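Cyclo(L-tyrosyl-L-tyrosyl) synthase (Mycobacterium tuberculosis, PDB 2X9Q) probably joins two tyrosyl residues carried by tRNA(Tyr) into the cyclic dipeptide cyclo(L-Tyr-L-Tyr) without ATP, an intermediate on the way to mycocyclosin. Local coordinates at residues His183-Thr188 against Ser268-Ser273; Glu62-Arg67 against Arg96-Asp101; Ser125-Gly130 against Ile134-Lys139; Ser171-Asn176 against Pro241-Val246. All coordinates share one frame; numbering follows the deposited sequence.

Interaction 1. Residues His183-Thr188 against Ser268-Ser273; sequences HADLLT and SGLRAS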
# COMPACT_ATOMS: atom_id res chain seq x y z
N HIS A 183 4.21 -12.29 -5.82
CA HIS A 183 3.53 -11.74 -7.03
C HIS A 183 3.11 -12.90 -7.97
O HIS A 183 1.92 -12.94 -8.41
CB HIS A 183 4.39 -10.71 -7.79
CG HIS A 183 3.64 -9.93 -8.82
ND1 HIS A 183 3.72 -10.19 -10.18
CD2 HIS A 183 2.76 -8.91 -8.68
CE1 HIS A 183 2.95 -9.33 -10.82
NE2 HIS A 183 2.37 -8.53 -9.93
N ALA A 184 4.06 -13.81 -8.27
CA ALA A 184 3.78 -14.94 -9.18
C ALA A 184 2.66 -15.83 -8.62
O ALA A 184 1.75 -16.23 -9.36
CB ALA A 184 5.08 -15.79 -9.49
N ASP A 185 2.73 -16.15 -7.32
CA ASP A 185 1.68 -16.94 -6.68
C ASP A 185 0.31 -16.26 -6.85
O ASP A 185 -0.72 -16.93 -7.13
CB ASP A 185 2.00 -17.10 -5.20
CG ASP A 185 0.86 -17.77 -4.42
OD1 ASP A 185 0.76 -18.99 -4.57
OD2 ASP A 185 0.05 -17.11 -3.72
N LEU A 186 0.27 -14.95 -6.63
CA LEU A 186 -0.99 -14.20 -6.73
C LEU A 186 -1.54 -14.28 -8.14
O LEU A 186 -2.74 -14.56 -8.36
CB LEU A 186 -0.79 -12.72 -6.40
CG LEU A 186 -2.00 -11.83 -6.63
CD1 LEU A 186 -3.38 -12.31 -5.85
CD2 LEU A 186 -1.69 -10.37 -6.23
N LEU A 187 -0.67 -14.01 -9.10
CA LEU A 187 -1.06 -14.13 -10.53
C LEU A 187 -1.55 -15.55 -10.88
O LEU A 187 -2.50 -15.72 -11.65
CB LEU A 187 0.05 -13.61 -11.43
CG LEU A 187 -0.01 -12.14 -11.92
CD1 LEU A 187 -0.31 -11.09 -10.90
CD2 LEU A 187 1.22 -11.73 -12.83
N THR A 188 -0.91 -16.57 -10.34
CA THR A 188 -1.28 -17.95 -10.68
C THR A 188 -2.66 -18.25 -10.09
O THR A 188 -3.52 -18.83 -10.78
CB THR A 188 -0.27 -18.92 -10.06
OG1 THR A 188 0.95 -18.79 -10.80
CG2 THR A 188 -0.74 -20.38 -10.15
N SER A 268 -9.92 -19.41 4.68
CA SER A 268 -8.68 -19.81 4.01
C SER A 268 -8.75 -19.38 2.54
O SER A 268 -9.81 -18.97 2.07
CB SER A 268 -8.45 -21.34 4.07
OG SER A 268 -9.49 -22.02 3.46
N GLY A 269 -7.61 -19.36 1.91
CA GLY A 269 -7.50 -18.82 0.54
C GLY A 269 -6.18 -18.02 0.46
O GLY A 269 -5.17 -18.36 1.12
N LEU A 270 -6.19 -16.94 -0.29
CA LEU A 270 -5.06 -16.01 -0.30
C LEU A 270 -5.17 -15.19 0.99
O LEU A 270 -6.16 -14.44 1.15
CB LEU A 270 -5.24 -15.06 -1.51
CG LEU A 270 -4.07 -14.02 -1.61
CD1 LEU A 270 -2.73 -14.67 -1.80
CD2 LEU A 270 -4.37 -13.03 -2.74
N ARG A 271 -4.17 -15.27 1.89
CA ARG A 271 -4.19 -14.54 3.13
C ARG A 271 -2.82 -13.94 3.42
O ARG A 271 -1.79 -14.53 3.11
CB ARG A 271 -4.61 -15.48 4.32
CG ARG A 271 -6.16 -15.96 4.21
CD ARG A 271 -7.14 -14.74 4.34
NE ARG A 271 -8.52 -15.26 4.39
CZ ARG A 271 -9.26 -15.59 3.30
NH1 ARG A 271 -8.72 -15.56 2.06
NH2 ARG A 271 -10.55 -16.01 3.48
N ALA A 272 -2.82 -12.74 3.98
CA ALA A 272 -1.56 -12.13 4.43
C ALA A 272 -0.96 -12.99 5.54
O ALA A 272 -1.65 -13.79 6.22
CB ALA A 272 -1.80 -10.68 4.92
N SER A 273 0.34 -12.88 5.68
CA SER A 273 1.11 -13.58 6.71
C SER A 273 0.55 -13.24 8.06
O SER A 273 0.03 -12.15 8.28
CB SER A 273 2.58 -13.06 6.68
OG SER A 273 3.25 -13.54 7.83
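Leu186, on helix 177-192, meets Leu270, in the loop between helix 260-263 and strand 276-283, through one methyl from each side. The apolar contact is concentrated there: Leu186 CD1 stands 3.3 Å from Leu270 CD2, closer than two methyl groups usually come, and the two side chains cross at about a right angle. Leu270 leaves its backbone pointing at the helix and has CG anti to the backbone N (chi1 180°), which sends both methyls across the gap. Its second methyl, CD1, drifts past the carboxylate of Asp185 at 4.2 Å from OD2, the two side chains running in opposite directions; this is a loose van der Waals contact at the margin. The polar end of Asp185 is instead engaged by Arg189, one turn further along the same helix, in a salt bridge.

Polar bonds within the loop hold the leucine's backbone. Arg271 NH1 donates to Leu270 O over 2.9 Å, coming from above the carbonyl plane, while NE and NH2 of the same guanidinium bond Ala265 O and Arg266 O. One arginine thus ties three backbone carbonyls of the loop together.

Leu270 also packs on Leu263, and Leu186 on Cys231 and Ala234 of helix 220-244. The arrangement is a loop leucine closing over a helix in a hydrophobic layer next to Cys231, which probably belongs to the substrate-binding segment.

Interaction 2. Residues Glu62-Arg67 against Arg96-Asp101; sequences EGFLVR and RQRLRD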
# COMPACT_ATOMS: atom_id res chain seq x y z
N GLU A 62 0.12 11.24 17.60
CA GLU A 62 0.88 12.30 16.90
C GLU A 62 0.15 12.88 15.71
O GLU A 62 0.71 12.90 14.59
CB GLU A 62 2.23 11.75 16.41
CG GLU A 62 3.18 11.34 17.53
CD GLU A 62 2.70 10.08 18.24
OE1 GLU A 62 2.28 9.12 17.55
OE2 GLU A 62 2.72 10.04 19.49
N GLY A 63 -1.10 13.27 15.92
CA GLY A 63 -1.88 13.98 14.88
C GLY A 63 -2.63 13.10 13.87
O GLY A 63 -3.32 13.63 12.97
N PHE A 64 -2.57 11.78 14.06
CA PHE A 64 -3.30 10.82 13.20
C PHE A 64 -4.30 9.94 13.96
O PHE A 64 -4.08 9.62 15.10
CB PHE A 64 -2.25 9.89 12.51
CG PHE A 64 -1.48 10.64 11.46
CD1 PHE A 64 -0.22 11.13 11.73
CD2 PHE A 64 -2.07 10.94 10.26
CE1 PHE A 64 0.47 11.92 10.75
CE2 PHE A 64 -1.39 11.71 9.25
CZ PHE A 64 -0.12 12.19 9.52
N LEU A 65 -5.36 9.52 13.32
CA LEU A 65 -6.16 8.47 13.89
C LEU A 65 -5.64 7.19 13.21
O LEU A 65 -5.55 7.15 11.96
CB LEU A 65 -7.61 8.71 13.58
CG LEU A 65 -8.21 10.06 14.10
CD1 LEU A 65 -9.61 10.26 13.60
CD2 LEU A 65 -8.26 10.20 15.65
N VAL A 66 -5.22 6.21 14.01
CA VAL A 66 -4.72 4.92 13.47
C VAL A 66 -5.82 3.86 13.76
O VAL A 66 -6.15 3.57 14.93
CB VAL A 66 -3.40 4.51 14.13
CG1 VAL A 66 -2.83 3.09 13.64
CG2 VAL A 66 -2.41 5.60 13.98
N ARG A 67 -6.34 3.27 12.70
CA ARG A 67 -7.38 2.25 12.78
C ARG A 67 -6.91 0.93 12.18
O ARG A 67 -6.99 0.69 10.92
CB ARG A 67 -8.67 2.77 12.14
CG ARG A 67 -9.85 1.78 12.44
CD ARG A 67 -11.23 2.27 11.97
NE ARG A 67 -11.27 2.66 10.53
CZ ARG A 67 -11.32 1.82 9.47
NH1 ARG A 67 -11.32 0.48 9.62
NH2 ARG A 67 -11.42 2.33 8.23
N ARG A 96 4.08 18.01 1.25
CA ARG A 96 5.28 18.00 2.06
C ARG A 96 4.98 17.94 3.57
O ARG A 96 5.64 17.22 4.32
CB ARG A 96 6.18 19.25 1.75
CG ARG A 96 7.03 19.07 0.45
CD ARG A 96 8.23 18.16 0.67
NE ARG A 96 8.96 18.72 1.81
CZ ARG A 96 9.80 19.75 1.72
NH1 ARG A 96 10.33 20.27 2.84
NH2 ARG A 96 10.11 20.28 0.52
N GLN A 97 4.05 18.75 4.02
CA GLN A 97 3.75 18.73 5.48
C GLN A 97 3.16 17.34 5.91
O GLN A 97 3.52 16.83 6.97
CB GLN A 97 2.73 19.85 5.83
CG GLN A 97 2.42 20.00 7.39
CD GLN A 97 3.73 20.18 8.19
OE1 GLN A 97 4.14 19.32 9.02
NE2 GLN A 97 4.46 21.26 7.88
N ARG A 98 2.24 16.78 5.10
CA ARG A 98 1.61 15.50 5.47
C ARG A 98 2.69 14.42 5.52
O ARG A 98 2.64 13.59 6.40
CB ARG A 98 0.53 15.06 4.48
CG ARG A 98 -0.23 13.72 4.91
CD ARG A 98 -1.30 14.16 5.82
NE ARG A 98 -2.25 14.79 4.91
CZ ARG A 98 -3.12 15.72 5.25
NH1 ARG A 98 -3.21 16.14 6.52
NH2 ARG A 98 -3.92 16.19 4.29
N LEU A 99 3.64 14.43 4.57
CA LEU A 99 4.71 13.42 4.57
C LEU A 99 5.59 13.58 5.80
O LEU A 99 6.04 12.59 6.41
CB LEU A 99 5.55 13.50 3.30
CG LEU A 99 4.81 13.00 2.02
CD1 LEU A 99 5.62 13.48 0.78
CD2 LEU A 99 4.71 11.43 2.08
N ARG A 100 5.92 14.83 6.14
CA ARG A 100 6.68 15.04 7.38
C ARG A 100 5.91 14.53 8.61
O ARG A 100 6.48 13.96 9.48
CB ARG A 100 6.99 16.52 7.58
CG ARG A 100 8.04 16.78 8.64
CD ARG A 100 8.37 18.31 8.65
NE ARG A 100 8.92 18.61 9.96
CZ ARG A 100 10.20 18.43 10.26
NH1 ARG A 100 11.08 18.00 9.33
NH2 ARG A 100 10.60 18.69 11.49
N ASP A 101 4.64 14.83 8.69
CA ASP A 101 3.85 14.44 9.85
C ASP A 101 3.82 12.89 9.93
O ASP A 101 4.06 12.28 11.02
CB ASP A 101 2.45 15.04 9.70
CG ASP A 101 2.43 16.55 9.98
OD1 ASP A 101 3.48 17.06 10.46
OD2 ASP A 101 1.39 17.19 9.72
O HOH W 1 3.10 13.56 13.29
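A strand-to-helix packing of the Rossmann-like fold joins Phe64, at the start of strand 64-68, to Asp101 and Arg98 on helix 96-109, which lies against the central sheet. Phe64 leaves its strand with CG anti to the carbonyl carbon (chi1 -71°), and this turns the far end of the ring to the helix. The ring meets the helix backbone at its edge, where CE1 is 3.6 Å from Asp101 C; Asp101 CB, 3.8 Å from the same CE1, stands somewhat off the ring plane. The carboxylate of Asp101 is turned 70° from the ring plane, and the two side chains cross at about a right angle. On the other side of CZ, Phe64 CE2 lies 4.2 Å from Arg98 CD, so the aliphatic part of the arginine does the touching. Its guanidinium forms a cation-pi pair with Tyr93. Leu102 and Val281 add further apolar contacts to the phenylalanine.

Next to this packing a water joins the backbones. It donates to Glu62 O and to Asp101 O, each over 2.8 Å, and so bridges the turn before the strand to the helix. Glu62 itself reaches Asn109, further along the same helix, through OE1.

The chemistry is therefore mixed: direct contact between the segments is van der Waals at the rim of one buried ring, while the polar link between two carbonyl oxygens, neither able to donate, depends on the two hydrogens of a shared water.

Interaction 3. Residues Ser125-Gly130 against Ile134-Lys139; sequences SYEALG and IEARRK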
# COMPACT_ATOMS: atom_id res chain seq x y z
N SER A 125 -2.43 3.78 -16.18
CA SER A 125 -3.65 4.28 -15.62
C SER A 125 -4.06 5.57 -16.28
O SER A 125 -5.26 5.82 -16.41
CB SER A 125 -3.51 4.60 -14.08
OG SER A 125 -2.89 3.48 -13.48
N TYR A 126 -3.12 6.45 -16.51
CA TYR A 126 -3.46 7.74 -17.20
C TYR A 126 -3.98 7.46 -18.64
O TYR A 126 -4.92 8.12 -19.16
CB TYR A 126 -2.18 8.64 -17.24
CG TYR A 126 -1.69 9.04 -15.91
CD1 TYR A 126 -2.54 8.96 -14.76
CD2 TYR A 126 -0.40 9.51 -15.73
CE1 TYR A 126 -2.05 9.32 -13.43
CE2 TYR A 126 0.07 9.91 -14.50
CZ TYR A 126 -0.74 9.83 -13.36
OH TYR A 126 -0.19 10.23 -12.15
N GLU A 127 -3.36 6.52 -19.32
CA GLU A 127 -3.87 6.14 -20.66
C GLU A 127 -5.31 5.62 -20.54
O GLU A 127 -6.17 5.95 -21.37
CB GLU A 127 -3.08 4.96 -21.20
CG GLU A 127 -2.07 5.34 -22.18
CD GLU A 127 -1.55 4.19 -23.02
OE1 GLU A 127 -2.18 3.77 -24.04
OE2 GLU A 127 -0.44 3.81 -22.67
N ALA A 128 -5.56 4.74 -19.56
CA ALA A 128 -6.89 4.16 -19.42
C ALA A 128 -7.88 5.27 -19.07
O ALA A 128 -9.05 5.14 -19.35
CB ALA A 128 -6.90 2.97 -18.36
N LEU A 129 -7.41 6.40 -18.52
CA LEU A 129 -8.32 7.50 -18.25
C LEU A 129 -8.43 8.38 -19.46
O LEU A 129 -9.12 9.37 -19.39
CB LEU A 129 -7.84 8.35 -17.07
CG LEU A 129 -8.04 7.72 -15.67
CD1 LEU A 129 -7.06 8.31 -14.66
CD2 LEU A 129 -9.49 7.80 -15.17
N GLY A 130 -7.81 8.04 -20.61
CA GLY A 130 -8.04 8.89 -21.78
C GLY A 130 -6.89 9.77 -22.26
O GLY A 130 -7.05 10.45 -23.26
N ILE A 134 1.87 8.91 -25.16
CA ILE A 134 2.93 9.84 -24.95
C ILE A 134 2.60 10.73 -23.74
O ILE A 134 3.45 10.98 -22.86
CB ILE A 134 3.11 10.71 -26.26
CG1 ILE A 134 3.74 9.83 -27.35
CG2 ILE A 134 3.99 11.99 -25.98
CD1 ILE A 134 5.10 9.42 -26.96
N GLU A 135 1.40 11.29 -23.72
CA GLU A 135 1.14 12.29 -22.71
C GLU A 135 1.03 11.52 -21.33
O GLU A 135 1.42 12.05 -20.30
CB GLU A 135 -0.14 13.09 -23.03
CG GLU A 135 -0.65 13.94 -21.80
CD GLU A 135 0.23 15.17 -21.51
OE1 GLU A 135 1.32 15.36 -22.16
OE2 GLU A 135 -0.24 15.98 -20.68
N ALA A 136 0.42 10.33 -21.33
CA ALA A 136 0.40 9.52 -20.09
C ALA A 136 1.79 9.29 -19.50
O ALA A 136 1.97 9.42 -18.29
CB ALA A 136 -0.26 8.12 -20.31
N ARG A 137 2.76 8.98 -20.35
CA ARG A 137 4.11 8.80 -19.84
C ARG A 137 4.69 10.12 -19.36
O ARG A 137 5.35 10.15 -18.32
CB ARG A 137 5.00 8.18 -20.91
CG ARG A 137 6.49 8.19 -20.59
CD ARG A 137 7.22 7.16 -21.50
NE ARG A 137 8.47 7.62 -22.15
CZ ARG A 137 8.58 8.25 -23.35
NH1 ARG A 137 7.52 8.59 -24.15
NH2 ARG A 137 9.80 8.59 -23.75
N ARG A 138 4.47 11.23 -20.10
CA ARG A 138 5.00 12.51 -19.65
C ARG A 138 4.52 12.79 -18.19
O ARG A 138 5.32 13.22 -17.35
CB ARG A 138 4.56 13.67 -20.55
CG ARG A 138 5.25 15.00 -20.21
CD ARG A 138 4.69 16.18 -21.07
NE ARG A 138 3.31 16.57 -20.66
CZ ARG A 138 3.05 17.30 -19.58
NH1 ARG A 138 4.05 17.78 -18.78
NH2 ARG A 138 1.81 17.60 -19.31
N LYS A 139 3.22 12.61 -17.97
CA LYS A 139 2.58 12.97 -16.68
C LYS A 139 3.03 12.01 -15.60
O LYS A 139 3.21 12.45 -14.48
CB LYS A 139 1.06 12.89 -16.73
CG LYS A 139 0.38 14.15 -17.28
CD LYS A 139 -0.95 13.88 -18.02
CE LYS A 139 -2.21 13.88 -17.14
NZ LYS A 139 -3.20 14.68 -18.01
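The ring of Tyr126 turns an edge to helix 133-158. Ala136 O lies in the ring plane at that edge, 3.5 Å from CD2, and Lys139 C sits close to the plane beside CE2 at 3.8 Å. Lys139 CB stands above the plane near the same rim, 3.8 Å from Tyr126 CD2. With CG anti to its carbonyl carbon (chi1 -63°), the tyrosine runs along the second helix, past Ala136 toward Lys139, and its hydroxyl reaches Asn143, one turn further on, in a hydrogen bond.

Closest approach of the backbones is at Tyr126 and Ala136, whose CA atoms are 5.1 Å apart; the small alanine lets the helices come this near. Ala136 CB is 3.7 Å from Tyr126 CB and also touches Glu127, at 3.6 Å from its N and 3.8 Å from its CG. The two helices form a helical hairpin: helix 122-128 ends in a Schellman motif, with positive phi at Gly130, and after a short connection helix 133-158 runs back alongside.

Lys139, which could be involved in aminoacyl-tRNA binding by analogy with relatives, contributes only the root of its chain here. Beyond that it bends at chi3 (88°) and leads away from the first helix, its NZ forming a weak, long ion pair with Asp131. On the second helix, Arg138 grips Glu135 side-on, NE to OE1 over 2.8 Å and NH2 to OE2.

Interaction 4. Residues Ser171-Asn176 against Pro241-Val246; sequences SEFQSN and PAILGV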
# COMPACT_ATOMS: atom_id res chain seq x y z
N SER A 171 8.98 -0.41 -7.75
CA SER A 171 9.72 -1.21 -8.78
C SER A 171 11.01 -1.79 -8.25
O SER A 171 11.48 -2.74 -8.76
CB SER A 171 10.15 -0.33 -10.04
OG SER A 171 10.88 0.79 -9.56
N GLU A 172 11.59 -1.20 -7.24
CA GLU A 172 12.82 -1.77 -6.69
C GLU A 172 12.61 -3.20 -6.12
O GLU A 172 13.54 -4.02 -6.11
CB GLU A 172 13.28 -0.87 -5.54
CG GLU A 172 14.63 -1.20 -5.00
CD GLU A 172 15.26 0.00 -4.28
OE1 GLU A 172 15.49 1.12 -4.89
OE2 GLU A 172 15.52 -0.19 -3.09
N PHE A 173 11.39 -3.49 -5.65
CA PHE A 173 11.06 -4.85 -5.15
C PHE A 173 10.98 -5.91 -6.24
O PHE A 173 11.02 -7.10 -5.95
CB PHE A 173 9.79 -4.82 -4.29
CG PHE A 173 9.95 -3.98 -3.03
CD1 PHE A 173 10.86 -4.34 -2.07
CD2 PHE A 173 9.23 -2.83 -2.85
CE1 PHE A 173 11.01 -3.57 -0.90
CE2 PHE A 173 9.38 -2.02 -1.69
CZ PHE A 173 10.23 -2.39 -0.72
N GLN A 174 10.98 -5.51 -7.51
CA GLN A 174 10.96 -6.52 -8.58
C GLN A 174 12.23 -7.37 -8.60
O GLN A 174 12.25 -8.49 -9.10
CB GLN A 174 10.63 -5.87 -9.94
CG GLN A 174 9.16 -5.24 -9.85
CD GLN A 174 8.73 -4.33 -11.03
OE1 GLN A 174 9.56 -3.85 -11.82
NE2 GLN A 174 7.43 -4.10 -11.15
N SER A 175 13.30 -6.89 -8.01
CA SER A 175 14.43 -7.79 -7.94
C SER A 175 14.51 -8.56 -6.58
O SER A 175 15.50 -9.26 -6.32
CB SER A 175 15.68 -6.97 -8.13
OG SER A 175 15.90 -6.24 -6.97
N ASN A 176 13.51 -8.40 -5.72
CA ASN A 176 13.50 -9.08 -4.43
C ASN A 176 12.84 -10.47 -4.63
O ASN A 176 11.73 -10.58 -5.18
CB ASN A 176 12.73 -8.21 -3.42
CG ASN A 176 12.61 -8.87 -2.06
OD1 ASN A 176 11.80 -9.74 -1.90
ND2 ASN A 176 13.41 -8.42 -1.06
N PRO A 241 7.15 -8.67 6.08
CA PRO A 241 8.26 -9.36 6.84
C PRO A 241 9.18 -10.22 5.97
O PRO A 241 10.42 -10.16 6.14
CB PRO A 241 7.47 -10.25 7.84
CG PRO A 241 6.38 -9.28 8.20
CD PRO A 241 5.86 -8.87 6.76
N ALA A 242 8.65 -11.02 5.05
CA ALA A 242 9.47 -11.76 4.08
C ALA A 242 10.28 -10.87 3.16
O ALA A 242 11.44 -11.16 2.90
CB ALA A 242 8.65 -12.72 3.21
N ILE A 243 9.71 -9.77 2.70
CA ILE A 243 10.38 -8.98 1.67
C ILE A 243 11.49 -8.11 2.31
O ILE A 243 12.57 -7.97 1.73
CB ILE A 243 9.32 -8.09 1.02
CG1 ILE A 243 8.31 -9.01 0.24
CG2 ILE A 243 9.97 -6.94 0.17
CD1 ILE A 243 7.00 -8.23 -0.20
N LEU A 244 11.20 -7.53 3.46
CA LEU A 244 12.12 -6.57 4.12
C LEU A 244 12.90 -7.19 5.30
O LEU A 244 13.74 -6.52 5.86
CB LEU A 244 11.35 -5.34 4.60
CG LEU A 244 10.83 -4.45 3.45
CD1 LEU A 244 10.08 -3.26 4.02
CD2 LEU A 244 12.02 -3.98 2.59
N GLY A 245 12.60 -8.43 5.68
CA GLY A 245 13.26 -9.11 6.81
C GLY A 245 13.02 -8.43 8.14
O GLY A 245 14.00 -8.23 8.87
N VAL A 246 11.77 -8.03 8.48
CA VAL A 246 11.47 -7.39 9.74
C VAL A 246 10.52 -8.39 10.49
O VAL A 246 10.02 -9.31 9.86
CB VAL A 246 10.77 -6.03 9.52
CG1 VAL A 246 11.83 -5.01 8.91
CG2 VAL A 246 9.54 -6.22 8.60
O HOH W 2 13.76 -10.92 1.21
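Asn176 and Phe173 both reach from the loop before helix 177-192 to the last turn of helix 220-244, one by a hydrogen bond and one by its ring. In Asn176, CG is anti to the backbone N (chi1 177°), and the amide is carried straight over to Ile243. There ND2 donates to Ile243 O over 2.9 Å, arriving in the carbonyl plane on a lone pair. The bond is bent, with an N-H...O angle of 130°, and the acceptor is tilted out of the amide plane. The other half of the amide works on its own helix: as N-cap residue, Asn176 uses OD1 to accept from Tyr179 N, so two bonds fix the rotation of the group. A water accepts weakly from ND2 and donates to Ala242 O over 2.9 Å, adding a second route to the same helix end.

Phe173 takes a different rotamer, CG anti to the carbonyl carbon (chi1 -63°), which brings the CD1-CE1 side of the ring to two branched side chains. Ile243 CG2 approaches CD1 obliquely at 3.5 Å, while Leu244 CD2 comes to the ring edge, 3.7 Å from CE1. Both aliphatic chains cross the phenylalanine at about a right angle.

Around this junction Phe173 also packs on Val116 of strand 112-117 and on Leu236, and Ile243 on Leu182 of helix 177-192; the contact thus lies where helices 177-192 and 220-244 meet beside the central sheet.

How the interactions relate
Along the chain interaction 2 comes first and interaction 3 second, each closed before the next opens; interactions 4 and 1 then alternate their segments. Those two are the nearest pair, with centres 16 Å and nearest atoms about 5 Å apart. Both involve helix 177-192: interaction 4 joins its start to the end of helix 220-244, and interaction 1 lies nearly three turns further on. Interactions 1 and 2 sit on opposite sides of the chain's centre, 31 Å apart. Interaction 3 is 28 to 30 Å from the others, on a peripheral helical pair bearing the lysine that could help bind aminoacyl-tRNA. Interactions 2 and 4 adjoin the central sheet; 1 and 3 join elements outside it.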